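Local coordinates for periplasmic binding protein/LacI transcriptional regulator (Shewanella sp. ANA-3, PDB 5OCP), which binds alpha- and beta-L-arabinofuranose and probably delivers the sugar, in the periplasm, to an ABC transporter for uptake, at residues A[20-23]-A[24-27]; A[41-44]-A[45-48]. All coordinates share one frame; numbering follows the deposited sequence.

Contact 1 of 2, residues A[20-23]-A[24-27]; sequences EAVK and AEAK
With CG of E25 set beside its own backbone N (chi1 -68°) and the chain extended from there (chi2 154°), the glutamate lies back along its helix, over A21 one turn earlier. Its CG comes to 3.3 Å from A21 O, and OE1 passes 4.2 Å from CG2 of V22; with CG1 of V22 anti to the backbone N (chi1 -179°), CG2 is left beside it. That same carbonyl of A21 accepts the amide of E25, at 2.8 Å from E25 N to A21 O. OE1 also stands 3.1 Å from A21 O, two acceptors facing each other without a bond, while the other carboxylate oxygen, OE2, has a weak hydrogen bond to the backbone N of G249. Regular i to i+4 bonds join the remaining pairs, the last from K27 N to K23 O at 3.0 Å. On the outer side K23 reaches back to E20, its NZ a long 4.0 Å from OE2, and makes a cation-pi contact with F35. V22 and A26 face inward onto L33 and F252. The result is an amphipathic helix, the crossover of the beta-alpha-beta unit formed by strand 2-7, helix 13-29 and strand 32-37 in this periplasmic binding protein fold.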
loop_
_atom_site.group_PDB
_atom_site.type_symbol
_atom_site.label_atom_id
_atom_site.label_comp_id
_atom_site.label_asym_id
_atom_site.label_seq_id
_atom_site.Cartn_x
_atom_site.Cartn_y
_atom_site.Cartn_z
ATOM N N GLU A 20 -10.049 7.449 -4.327
ATOM C CA GLU A 20 -11.117 8.309 -3.808
ATOM C C GLU A 20 -10.629 9.476 -2.977
ATOM O O GLU A 20 -11.139 10.630 -3.096
ATOM C CB GLU A 20 -12.167 7.474 -3.000
ATOM C CG GLU A 20 -12.996 6.585 -3.883
ATOM C CD GLU A 20 -13.790 7.359 -5.009
ATOM O OE1 GLU A 20 -14.310 8.507 -4.806
ATOM O OE2 GLU A 20 -13.902 6.819 -6.138
ATOM N N ALA A 21 -9.603 9.248 -2.178
ATOM C CA ALA A 21 -8.937 10.310 -1.418
ATOM C C ALA A 21 -8.272 11.377 -2.261
ATOM O O ALA A 21 -8.456 12.564 -2.013
ATOM C CB ALA A 21 -7.897 9.760 -0.490
ATOM N N VAL A 22 -7.574 10.969 -3.324
ATOM C CA VAL A 22 -6.962 11.952 -4.209
ATOM C C VAL A 22 -8.036 12.823 -4.895
ATOM O O VAL A 22 -7.841 14.055 -5.004
ATOM C CB VAL A 22 -6.028 11.318 -5.259
ATOM C CG1 VAL A 22 -5.440 12.424 -6.096
ATOM C CG2 VAL A 22 -4.812 10.631 -4.605
ATOM N N LYS A 23 -9.114 12.189 -5.338
ATOM C CA LYS A 23 -10.272 12.885 -5.993
ATOM C C LYS A 23 -10.923 13.872 -4.979
ATOM O O LYS A 23 -11.167 15.062 -5.279
ATOM C CB LYS A 23 -11.269 11.875 -6.488
ATOM C CG LYS A 23 -10.804 11.127 -7.711
ATOM C CD LYS A 23 -11.747 10.001 -8.004
ATOM C CE LYS A 23 -11.424 9.297 -9.285
ATOM N NZ LYS A 23 -12.394 8.206 -9.560
ATOM N N ALA A 24 -11.116 13.400 -3.765
ATOM C CA ALA A 24 -11.649 14.268 -2.705
ATOM C C ALA A 24 -10.708 15.439 -2.364
ATOM O O ALA A 24 -11.235 16.575 -2.166
ATOM C CB ALA A 24 -11.978 13.457 -1.473
ATOM N N GLU A 25 -9.379 15.231 -2.266
ATOM C CA GLU A 25 -8.436 16.288 -1.988
ATOM C C GLU A 25 -8.380 17.272 -3.184
ATOM O O GLU A 25 -8.277 18.527 -2.987
ATOM C CB GLU A 25 -7.050 15.798 -1.716
ATOM C CG GLU A 25 -6.917 15.002 -0.391
ATOM C CD GLU A 25 -5.748 14.000 -0.395
ATOM O OE1 GLU A 25 -5.510 13.178 -1.352
ATOM O OE2 GLU A 25 -5.033 14.041 0.570
ATOM N N ALA A 26 -8.409 16.741 -4.387
ATOM C CA ALA A 26 -8.437 17.664 -5.548
ATOM C C ALA A 26 -9.648 18.601 -5.500
ATOM O O ALA A 26 -9.533 19.804 -5.728
ATOM C CB ALA A 26 -8.446 16.908 -6.865
ATOM N N LYS A 27 -10.777 18.043 -5.204
ATOM C CA LYS A 27 -12.041 18.782 -5.165
ATOM C C LYS A 27 -11.964 19.859 -4.101
ATOM O O LYS A 27 -12.386 21.023 -4.353
ATOM C CB LYS A 27 -13.210 17.847 -4.896
ATOM C CG LYS A 27 -14.572 18.496 -5.107
ATOM C CD LYS A 27 -15.646 17.895 -4.214
ATOM C CE LYS A 27 -16.874 18.812 -4.073
ATOM N NZ LYS A 27 -17.301 18.893 -2.637
#

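Contact 2 of 2, residues A[41-44]-A[45-48]; sequences KQEN and QIKA
K41 holds the N-cap position, and its carbonyl opens the helix by accepting the amide of Q45: K41 O lies 3.3 Å from Q45 N and also takes a weak bond from N44 N. The side-chain amide of Q45 is bonded outside the segment, with OE1 on V65 N and NE2 on A63 O and S6 OG, so this buried polar group is satisfied at both ends.

Q42 follows, its CG anti to the backbone N (chi1 174°), a setting that swings the methylene alongside I46. There Q42 CG meets CD1 of I46 at 3.9 Å, while the amide beyond runs on to T68 O through NE2. The backbone repeats the pairing, with I46 N 2.9 Å from Q42 O.

At E43 the chain bends at chi2 (-55°), turning the carboxylate forward along the helix toward I46 and K47. One oxygen, OE1, sits 3.8 Å from CD1 of I46; the other, OE2, faces NZ of K47 across a long salt bridge of 3.6 Å. The methylene CG of K47 lies 3.4 Å from E43 O.

N44 finishes the segment. Its ND2 is bonded to A38 O, and its OD1 accepts a hydrogen bond from a water that in turn accepts one from K47 NZ, each leg 2.7 Å.

The ammonium of K47 thus has two partners, the carboxylate of E43 at long range and a water that links it to N44. The ionic attraction is therefore probably modest and the water ties K47 to N44, whereas the amides of Q42, N44 and Q45 tie the first helical turn to neighbouring loops and to S6.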
loop_
_atom_site.group_PDB
_atom_site.type_symbol
_atom_site.label_atom_id
_atom_site.label_comp_id
_atom_site.label_asym_id
_atom_site.label_seq_id
_atom_site.Cartn_x
_atom_site.Cartn_y
_atom_site.Cartn_z
ATOM N N LYS A 41 -1.250 -2.275 -15.291
ATOM C CA LYS A 41 -0.203 -2.377 -16.333
ATOM C C LYS A 41 0.630 -1.110 -16.443
ATOM O O LYS A 41 0.109 -0.012 -16.721
ATOM C CB LYS A 41 -0.812 -2.760 -17.671
ATOM C CG LYS A 41 -1.555 -4.080 -17.584
ATOM C CD LYS A 41 -2.199 -4.370 -18.928
ATOM C CE LYS A 41 -2.706 -5.817 -18.980
ATOM N NZ LYS A 41 -2.593 -6.365 -20.375
ATOM N N GLN A 42 1.960 -1.223 -16.287
ATOM C CA GLN A 42 2.806 -0.074 -16.388
ATOM C C GLN A 42 2.668 0.618 -17.745
ATOM O O GLN A 42 2.714 1.840 -17.886
ATOM C CB GLN A 42 4.292 -0.455 -16.122
ATOM C CG GLN A 42 5.223 0.752 -16.386
ATOM C CD GLN A 42 6.632 0.471 -15.998
ATOM O OE1 GLN A 42 7.019 -0.706 -16.047
ATOM N NE2 GLN A 42 7.421 1.536 -15.554
ATOM N N GLU A 43 2.504 -0.176 -18.794
ATOM C CA GLU A 43 2.343 0.404 -20.074
ATOM C C GLU A 43 1.187 1.352 -20.180
ATOM O O GLU A 43 1.274 2.344 -20.845
ATOM C CB GLU A 43 2.231 -0.698 -21.159
ATOM C CG GLU A 43 3.579 -1.006 -21.736
ATOM C CD GLU A 43 4.299 0.266 -22.305
ATOM O OE1 GLU A 43 5.529 0.433 -22.063
ATOM O OE2 GLU A 43 3.622 1.157 -22.922
ATOM N N ASN A 44 0.108 1.026 -19.473
ATOM C CA ASN A 44 -1.034 1.985 -19.435
ATOM C C ASN A 44 -0.732 3.263 -18.662
ATOM O O ASN A 44 -1.211 4.357 -19.009
ATOM C CB ASN A 44 -2.261 1.296 -18.914
ATOM C CG ASN A 44 -2.773 0.199 -19.835
ATOM O OD1 ASN A 44 -2.562 0.276 -21.060
ATOM N ND2 ASN A 44 -3.560 -0.743 -19.287
ATOM N N GLN A 45 0.110 3.141 -17.618
ATOM C CA GLN A 45 0.553 4.353 -16.962
ATOM C C GLN A 45 1.347 5.224 -17.857
ATOM O O GLN A 45 1.145 6.438 -17.900
ATOM C CB GLN A 45 1.372 4.070 -15.690
ATOM C CG GLN A 45 0.646 3.244 -14.666
ATOM C CD GLN A 45 1.247 3.269 -13.276
ATOM O OE1 GLN A 45 2.009 2.387 -12.933
ATOM N NE2 GLN A 45 0.900 4.282 -12.494
ATOM N N ILE A 46 2.266 4.626 -18.597
ATOM C CA ILE A 46 3.083 5.420 -19.509
ATOM C C ILE A 46 2.252 6.131 -20.592
ATOM O O ILE A 46 2.428 7.319 -20.912
ATOM C CB ILE A 46 4.225 4.556 -20.103
ATOM C CG1 ILE A 46 5.185 4.143 -18.964
ATOM C CG2 ILE A 46 5.005 5.404 -21.124
ATOM C CD1 ILE A 46 6.130 3.057 -19.401
ATOM N N LYS A 47 1.256 5.419 -21.095
ATOM C CA LYS A 47 0.320 6.030 -21.999
ATOM C C LYS A 47 -0.466 7.205 -21.446
ATOM O O LYS A 47 -0.619 8.238 -22.098
ATOM C CB LYS A 47 -0.610 4.957 -22.557
ATOM C CG LYS A 47 0.089 4.004 -23.523
ATOM C CD LYS A 47 -0.925 3.102 -24.212
ATOM C CE LYS A 47 -0.228 2.367 -25.401
ATOM N NZ LYS A 47 0.559 1.230 -24.853
ATOM N N ALA A 48 -0.984 7.057 -20.227
ATOM C CA ALA A 48 -1.676 8.138 -19.540
ATOM C C ALA A 48 -0.788 9.351 -19.370
ATOM O O ALA A 48 -1.182 10.453 -19.661
ATOM C CB ALA A 48 -2.154 7.669 -18.167
HETATM O O HOH W 1 -0.654 -0.247 -22.883
#

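Both contacts are short-range, each formed within a single helix of the same fold and each mixing i to i+3 with i to i+4 meetings that involve side chains. Contact 1 lies on helix 13-29 and contact 2 on helix 42-54, in series along the chain with strand 32-37 between them; their centres are about 21 Å apart, and their nearest atoms about 12 Å, so they do not touch. Neither meets the sugar: the side chain of V22 is about 12 Å from the bound alpha-L-arabinofuranose, and that of Q45 about 11 Å. Helix 13-29 nevertheless carries the pocket residues W14 and R15 at its start. Contact 1 has its inner face against L33 and F252, whereas contact 2, at the opening turn of its helix, is largely at the surface.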